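Local coordinates for UDP-D-quinovosamine 4-dehydrogenase (Vibrio fischeri, PDB 3NKL), which probably acts as an oxidoreductase and lyase on a nucleotide sugar, the chain described being one Rossmann-type domain of a longer, probably membrane-bound protein, at residues Ile51-Pro54 with Lys55-Glu58; Ala76-Val79 with Gln80-Ile84; Gly107-Ser110 with Ile111-Lys115. All coordinates share one frame; numbering follows the deposited sequence. Where two conformers were deposited one is given.

Three local contacts follow one another along the chain without nesting or crossing, each made between segments adjacent in sequence. Contact 1 (51-58) closes the turn where strand 49-52 leaves the sheet and helix 57-64 begins. Contact 2 (76-84) opens helix 78-89 just after the loop from strand 68-71, in a beta-alpha-beta unit that strand 94-97 completes. Contact 3 (107-115) is a turn on the path from helix 101-105 to the edge strand 115-116. Contacts 1 and 3 lie on opposite sides of the chain's centre, their own centres about 25 Å apart. Contacts 1 and 2 do not touch, their nearest atoms being about 6 Å apart, but both rest on the central sheet.

Contact 1 (Ile51-Pro54 with Lys55-Glu58); sequences IYRP and KYLE. With SO4 (sulfate ion), chain K; SO4 (sulfate ion), chain J.
Arg53 O takes the amide of Tyr56 at 2.9 Å (Tyr56 N to Arg53 O), with an N-H...O angle of 163°. One residue on, Leu57 N donates to Pro54 O at 3.0 Å, and these two successive i to i+3 bonds form the turn by which the chain passes from strand 49-52 into helix 57-64. The side chains of Tyr52 and Tyr56 cross at about a right angle, yet their ring planes stay nearly parallel, 18° apart, slid so far that they barely overlap, and meet through Tyr52 CD1 and Tyr56 CD1 at 3.4 Å. At the far end of its ring, Tyr56 OH donates to O1 of one sulfate at 2.7 Å, while O3 of that ion lies at the ring edge in plane; Lys43 and His42 also bind sulfate here. Bent at chi2 and chi3, Arg53 runs beside Lys55 and reaches a second sulfate with NH2, weakly, because the angle to O3 is only 119°. The basic groups lie round these anions, which probably come from the crystallisation liquor. Underneath, Pro54 and Leu57 rest on Ile35 of strand 29-35 and reach strand 5-10, which seats the start of helix 57-64 against the Rossmann-type sheet.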
loop_
_atom_site.group_PDB
_atom_site.type_symbol
_atom_site.label_atom_id
_atom_site.label_comp_id
_atom_site.label_asym_id
_atom_site.label_seq_id
_atom_site.Cartn_x
_atom_site.Cartn_y
_atom_site.Cartn_z
ATOM N N ILE B 51 12.914 5.908 -5.208
ATOM C CA ILE B 51 11.506 5.948 -5.588
ATOM C C ILE B 51 11.246 7.233 -6.359
ATOM O O ILE B 51 11.711 8.293 -5.951
ATOM C CB ILE B 51 10.605 5.972 -4.330
ATOM C CG1 ILE B 51 10.827 4.741 -3.458
ATOM C CG2 ILE B 51 9.140 6.039 -4.710
ATOM C CD1 ILE B 51 10.083 4.817 -2.139
ATOM N N TYR B 52 10.514 7.153 -7.468
ATOM C CA TYR B 52 10.275 8.335 -8.295
ATOM C C TYR B 52 8.798 8.489 -8.626
ATOM O O TYR B 52 8.075 7.506 -8.745
ATOM C CB TYR B 52 11.046 8.264 -9.623
ATOM C CG TYR B 52 12.540 8.142 -9.493
ATOM C CD1 TYR B 52 13.345 9.273 -9.462
ATOM C CD2 TYR B 52 13.150 6.899 -9.409
ATOM C CE1 TYR B 52 14.722 9.166 -9.355
ATOM C CE2 TYR B 52 14.526 6.781 -9.308
ATOM C CZ TYR B 52 15.303 7.922 -9.274
ATOM O OH TYR B 52 16.661 7.813 -9.151
ATOM N N ARG B 53 8.371 9.734 -8.809
ATOM C CA ARG B 53 7.021 10.020 -9.262
ATOM C C ARG B 53 6.898 9.553 -10.710
ATOM O O ARG B 53 7.913 9.439 -11.427
ATOM C CB ARG B 53 6.736 11.525 -9.162
ATOM C CG ARG B 53 7.702 12.362 -10.013
ATOM C CD ARG B 53 7.009 13.533 -10.713
ATOM N NE ARG B 53 7.093 14.787 -9.975
ATOM C CZ ARG B 53 6.198 15.769 -10.064
ATOM N NH1 ARG B 53 6.358 16.879 -9.357
ATOM N NH2 ARG B 53 5.137 15.640 -10.849
ATOM N N PRO B 54 5.662 9.282 -11.154
ATOM C CA PRO B 54 5.444 8.647 -12.461
ATOM C C PRO B 54 5.920 9.501 -13.635
ATOM O O PRO B 54 6.078 8.989 -14.735
ATOM C CB PRO B 54 3.924 8.480 -12.531
ATOM C CG PRO B 54 3.444 8.578 -11.116
ATOM C CD PRO B 54 4.416 9.428 -10.375
ATOM N N LYS B 55 6.115 10.795 -13.413
ATOM C CA LYS B 55 6.650 11.660 -14.456
ATOM C C LYS B 55 8.023 11.170 -14.906
ATOM O O LYS B 55 8.457 11.440 -16.029
ATOM C CB LYS B 55 6.741 13.112 -13.946
ATOM C CG LYS B 55 7.540 14.061 -14.837
ATOM C CD LYS B 55 7.464 15.497 -14.283
ATOM C CE LYS B 55 8.357 16.482 -15.044
ATOM N NZ LYS B 55 8.340 17.847 -14.413
ATOM N N TYR B 56 8.712 10.453 -14.026
ATOM C CA TYR B 56 10.050 9.945 -14.348
ATOM C C TYR B 56 10.061 8.645 -15.172
ATOM O O TYR B 56 11.130 8.143 -15.490
ATOM C CB TYR B 56 10.872 9.749 -13.063
ATOM C CG TYR B 56 11.529 11.025 -12.567
ATOM C CD1 TYR B 56 12.890 11.080 -12.321
ATOM C CD2 TYR B 56 10.786 12.174 -12.362
ATOM C CE1 TYR B 56 13.492 12.247 -11.874
ATOM C CE2 TYR B 56 11.382 13.352 -11.921
ATOM C CZ TYR B 56 12.730 13.378 -11.676
ATOM O OH TYR B 56 13.325 14.543 -11.237
ATOM N N LEU B 57 8.890 8.089 -15.483
ATOM C CA LEU B 57 8.810 6.810 -16.199
ATOM C C LEU B 57 9.619 6.804 -17.501
ATOM O O LEU B 57 10.450 5.922 -17.738
ATOM C CB LEU B 57 7.352 6.467 -16.519
ATOM C CG LEU B 57 6.584 5.682 -15.453
ATOM C CD1 LEU B 57 5.115 5.689 -15.818
ATOM C CD2 LEU B 57 7.107 4.253 -15.343
ATOM N N GLU B 58 9.356 7.774 -18.358
ATOM C CA GLU B 58 10.026 7.805 -19.657
ATOM C C GLU B 58 11.531 7.852 -19.527
ATOM O O GLU B 58 12.241 7.085 -20.178
ATOM C CB GLU B 58 9.522 8.975 -20.493
ATOM C CG GLU B 58 8.161 8.699 -21.095
ATOM C CD GLU B 58 7.287 9.932 -21.183
ATOM O OE1 GLU B 58 6.192 9.930 -20.578
ATOM O OE2 GLU B 58 7.697 10.900 -21.858
HETATM S S SO4 K . 3.206 12.836 -11.893
HETATM O O1 SO4 K . 4.549 12.405 -11.525
HETATM O O2 SO4 K . 2.241 12.368 -10.886
HETATM O O3 SO4 K . 3.185 14.302 -11.938
HETATM O O4 SO4 K . 2.841 12.303 -13.208
HETATM S S SO4 J . 11.315 17.026 -9.769
HETATM O O1 SO4 J . 12.416 16.212 -9.258
HETATM O O2 SO4 J . 11.586 18.421 -9.435
HETATM O O3 SO4 J . 11.187 16.895 -11.220
HETATM O O4 SO4 J . 10.065 16.605 -9.141
#

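Contact 2 (Ala76-Val79 with Gln80-Ile84); sequences ASQV and QKKVI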
loop_
_atom_site.group_PDB
_atom_site.type_symbol
_atom_site.label_atom_id
_atom_site.label_comp_id
_atom_site.label_asym_id
_atom_site.label_seq_id
_atom_site.Cartn_x
_atom_site.Cartn_y
_atom_site.Cartn_z
ATOM N N ALA B 76 -4.759 -0.379 -5.240
ATOM C CA ALA B 76 -5.317 0.559 -6.200
ATOM C C ALA B 76 -6.696 0.056 -6.613
ATOM O O ALA B 76 -6.891 -1.147 -6.792
ATOM C CB ALA B 76 -4.373 0.657 -7.443
ATOM N N SER B 77 -7.644 0.974 -6.775
ATOM C CA SER B 77 -8.953 0.640 -7.313
ATOM C C SER B 77 -8.771 0.122 -8.728
ATOM O O SER B 77 -7.727 0.360 -9.356
ATOM C CB SER B 77 -9.845 1.882 -7.345
ATOM O OG SER B 77 -9.284 2.830 -8.239
ATOM N N GLN B 78 -9.746 -0.607 -9.253
ATOM C CA GLN B 78 -9.573 -1.108 -10.620
ATOM C C GLN B 78 -9.489 0.074 -11.578
ATOM O O GLN B 78 -8.682 0.071 -12.496
ATOM C CB GLN B 78 -10.685 -2.081 -11.015
ATOM C CG GLN B 78 -10.528 -3.453 -10.377
ATOM C CD GLN B 78 -9.390 -4.256 -10.992
ATOM O OE1 GLN B 78 -8.311 -4.394 -10.405
ATOM N NE2 GLN B 78 -9.629 -4.786 -12.186
ATOM N N VAL B 79 -10.288 1.110 -11.348
ATOM C CA VAL B 79 -10.187 2.297 -12.206
ATOM C C VAL B 79 -8.767 2.852 -12.251
ATOM O O VAL B 79 -8.215 3.144 -13.326
ATOM C CB VAL B 79 -11.118 3.419 -11.751
ATOM C CG1 VAL B 79 -10.749 4.702 -12.476
ATOM C CG2 VAL B 79 -12.563 3.044 -12.028
ATOM N N GLN B 80 -8.165 2.993 -11.075
ATOM C CA GLN B 80 -6.819 3.547 -10.973
ATOM C C GLN B 80 -5.760 2.599 -11.552
ATOM O O GLN B 80 -4.780 3.039 -12.156
ATOM C CB GLN B 80 -6.500 3.865 -9.510
ATOM C CG GLN B 80 -5.106 4.419 -9.282
ATOM C CD GLN B 80 -4.798 5.659 -10.126
ATOM O OE1 GLN B 80 -3.680 5.821 -10.627
ATOM N NE2 GLN B 80 -5.785 6.535 -10.282
ATOM N N LYS B 81 -5.946 1.300 -11.361
ATOM C CA LYS B 81 -4.979 0.348 -11.903
ATOM C C LYS B 81 -4.966 0.407 -13.429
ATOM O O LYS B 81 -3.904 0.302 -14.058
ATOM C CB LYS B 81 -5.268 -1.078 -11.425
ATOM C CG LYS B 81 -4.049 -2.027 -11.694
ATOM C CD LYS B 81 -4.375 -3.473 -11.255
ATOM C CE LYS B 81 -3.097 -4.344 -11.236
ATOM N NZ LYS B 81 -3.369 -5.765 -10.928
ATOM N N LYS B 82 -6.136 0.594 -14.026
ATOM C CA LYS B 82 -6.201 0.690 -15.497
ATOM C C LYS B 82 -5.558 1.968 -16.012
ATOM O O LYS B 82 -4.891 1.971 -17.061
ATOM C CB LYS B 82 -7.644 0.553 -16.001
ATOM C CG LYS B 82 -8.172 -0.885 -15.887
ATOM C CD LYS B 82 -9.695 -0.960 -16.126
ATOM C CE LYS B 82 -10.257 -2.315 -15.708
ATOM N NZ LYS B 82 -11.757 -2.343 -15.654
ATOM N N VAL B 83 -5.729 3.058 -15.271
ATOM C CA VAL B 83 -5.029 4.299 -15.598
ATOM C C VAL B 83 -3.526 4.039 -15.657
ATOM O O VAL B 83 -2.838 4.409 -16.620
ATOM C CB VAL B 83 -5.310 5.384 -14.548
ATOM C CG1 VAL B 83 -4.307 6.515 -14.679
ATOM C CG2 VAL B 83 -6.740 5.889 -14.686
ATOM N N ILE B 84 -3.019 3.383 -14.619
ATOM C CA ILE B 84 -1.606 3.030 -14.552
ATOM C C ILE B 84 -1.187 2.127 -15.727
ATOM O O ILE B 84 -0.175 2.374 -16.397
ATOM C CB ILE B 84 -1.290 2.355 -13.207
ATOM C CG1 ILE B 84 -1.385 3.395 -12.065
ATOM C CG2 ILE B 84 0.093 1.662 -13.257
ATOM C CD1 ILE B 84 -1.253 2.774 -10.681
HETATM O O HOH W 1 -6.583 -6.674 -10.928
#
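Between Ala76 and Ile84 the backbone passes from an extended Ser77 into the first turns of helix 78-89, with Lys81 N bonded to Ser77 O at 2.8 Å and the next two i to i+4 bonds, from Lys82 N to Gln78 O and from Val83 N to Val79 O, following in order. This is an N-capped helix start, and the helix is the crossover of the beta-alpha-beta unit between strands 68-71 and 94-97. Ser77 supplies the cap: its OG sits between the backbone N and the carbonyl carbon (chi1 64°), which points it forward to the first turn, where Ser77 OG accepts from Gln80 N at 3.1 Å. The hydroxyl thus serves an amide that has no preceding helical turn to bond to, while the carbonyl of Ser77 takes the next amide, Lys81 N.

Ala76 CB lies against Gln80 CG, and Gln80 OE1 makes a weak hydrogen bond to Lys40 of the second subunit. Gln78 and Lys81 run side by side in the same direction. Lys81 is extended from CB outward, which carries its NZ toward the sheet to bond to Thr97 OG1; its shaft also touches Leu71. A water spans Gln78 and Lys81, though only doubtfully, since Gln78 was deposited in two conformers and the lysine side is weak. Farther along, Val83 lays its CG2 branch over the preceding turn, with Val83 CG2 3.4 Å from Val79 O.

Contact 3 (Gly107-Ser110 with Ile111-Lys115); sequences GKLS and IGQLK
Leu109 and Gln113 cross at about a right angle, the leucine methyl CD2 coming 3.6 Å from the amide oxygen Gln113 OE1. Gln113 ends a type I beta turn that begins at Ser110, the residue after Leu109; it is closed by Gln113 N bonding to Ser110 O at 3.1 Å, and Ser110 adds an ST turn within it. Ser110 OG, with chi1 at 163°, leans forward over the turn and accepts from Gly112 N at 3.0 Å. Gln113 answers from the other end: its chain stays extended beyond CG (chi2 -179°), which carries the amide back along the preceding residues to accept from Ser110 N. That bond is 3.0 Å from Ser110 N to Gln113 OE1 and nearly straight at 163°, so both side chains fix main-chain amides of the turn. Ile111 heads the other way, onto Gln18, Leu19 and Met22 of helix 14-25 and Leu104 of helix 101-105, pinning an otherwise irregular connection to the body of the domain before strand 115-116. Leu109, in turn, packs on Pro99. A water gives Gln113 OE1 a second partner: it donates to that oxygen at 2.8 Å and to Lys108 O at 2.9 Å.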
loop_
_atom_site.group_PDB
_atom_site.type_symbol
_atom_site.label_atom_id
_atom_site.label_comp_id
_atom_site.label_asym_id
_atom_site.label_seq_id
_atom_site.Cartn_x
_atom_site.Cartn_y
_atom_site.Cartn_z
ATOM N N GLY B 107 -2.961 -15.791 1.905
ATOM C CA GLY B 107 -1.799 -16.459 1.349
ATOM C C GLY B 107 -2.116 -17.474 0.263
ATOM O O GLY B 107 -1.294 -18.338 -0.022
ATOM N N LYS B 108 -3.294 -17.392 -0.354
ATOM C CA LYS B 108 -3.583 -18.294 -1.468
ATOM C C LYS B 108 -2.511 -18.162 -2.571
ATOM O O LYS B 108 -1.987 -19.148 -3.055
ATOM C CB LYS B 108 -4.953 -18.020 -2.070
ATOM C CG LYS B 108 -5.391 -19.104 -3.033
ATOM C CD LYS B 108 -6.291 -18.575 -4.133
ATOM C CE LYS B 108 -7.290 -19.640 -4.545
ATOM N NZ LYS B 108 -6.729 -21.015 -4.369
ATOM N N LEU B 109 -2.196 -16.933 -2.956
ATOM C CA LEU B 109 -1.204 -16.707 -4.007
ATOM C C LEU B 109 -0.029 -15.937 -3.404
ATOM O O LEU B 109 -0.209 -15.152 -2.485
ATOM C CB LEU B 109 -1.814 -15.921 -5.169
ATOM C CG LEU B 109 -2.993 -16.533 -5.923
ATOM C CD1 LEU B 109 -3.397 -15.624 -7.079
ATOM C CD2 LEU B 109 -2.639 -17.947 -6.470
ATOM N N SER B 110 1.166 -16.159 -3.933
ATOM C CA SER B 110 2.359 -15.457 -3.463
ATOM C C SER B 110 2.540 -14.140 -4.213
ATOM O O SER B 110 2.173 -14.028 -5.380
ATOM C CB SER B 110 3.589 -16.337 -3.709
ATOM O OG SER B 110 4.778 -15.577 -3.645
ATOM N N ILE B 111 3.113 -13.145 -3.547
ATOM C CA ILE B 111 3.429 -11.873 -4.191
ATOM C C ILE B 111 4.356 -12.073 -5.394
ATOM O O ILE B 111 4.348 -11.288 -6.346
ATOM C CB ILE B 111 4.052 -10.887 -3.169
ATOM C CG1 ILE B 111 3.002 -10.469 -2.143
ATOM C CG2 ILE B 111 4.532 -9.607 -3.844
ATOM C CD1 ILE B 111 3.521 -9.477 -1.128
ATOM N N GLY B 112 5.145 -13.139 -5.368
ATOM C CA GLY B 112 6.085 -13.371 -6.454
ATOM C C GLY B 112 5.445 -13.913 -7.723
ATOM O O GLY B 112 6.121 -14.037 -8.727
ATOM N N GLN B 113 4.160 -14.278 -7.689
ATOM C CA GLN B 113 3.516 -14.789 -8.910
ATOM C C GLN B 113 3.157 -13.606 -9.804
ATOM O O GLN B 113 2.292 -12.792 -9.467
ATOM C CB GLN B 113 2.267 -15.616 -8.579
ATOM C CG GLN B 113 2.555 -16.910 -7.801
ATOM C CD GLN B 113 1.290 -17.719 -7.513
ATOM O OE1 GLN B 113 0.917 -17.925 -6.358
ATOM N NE2 GLN B 113 0.641 -18.202 -8.573
ATOM N N LEU B 114 3.818 -13.504 -10.947
ATOM C CA LEU B 114 3.655 -12.342 -11.815
ATOM C C LEU B 114 2.875 -12.744 -13.055
ATOM O O LEU B 114 3.301 -13.635 -13.786
ATOM C CB LEU B 114 5.040 -11.830 -12.244
ATOM C CG LEU B 114 5.890 -11.208 -11.125
ATOM C CD1 LEU B 114 7.298 -10.933 -11.625
ATOM C CD2 LEU B 114 5.229 -9.919 -10.605
ATOM N N LYS B 115 1.737 -12.089 -13.287
ATOM C CA LYS B 115 0.898 -12.406 -14.435
ATOM C C LYS B 115 0.899 -11.262 -15.442
ATOM O O LYS B 115 0.858 -10.094 -15.056
ATOM C CB LYS B 115 -0.529 -12.608 -13.924
ATOM C CG LYS B 115 -1.545 -12.973 -14.991
ATOM C CD LYS B 115 -2.825 -13.386 -14.264
ATOM C CE LYS B 115 -4.012 -12.642 -14.785
ATOM N NZ LYS B 115 -4.469 -13.292 -16.035
HETATM O O HOH W 2 0.145 -20.142 -4.752
#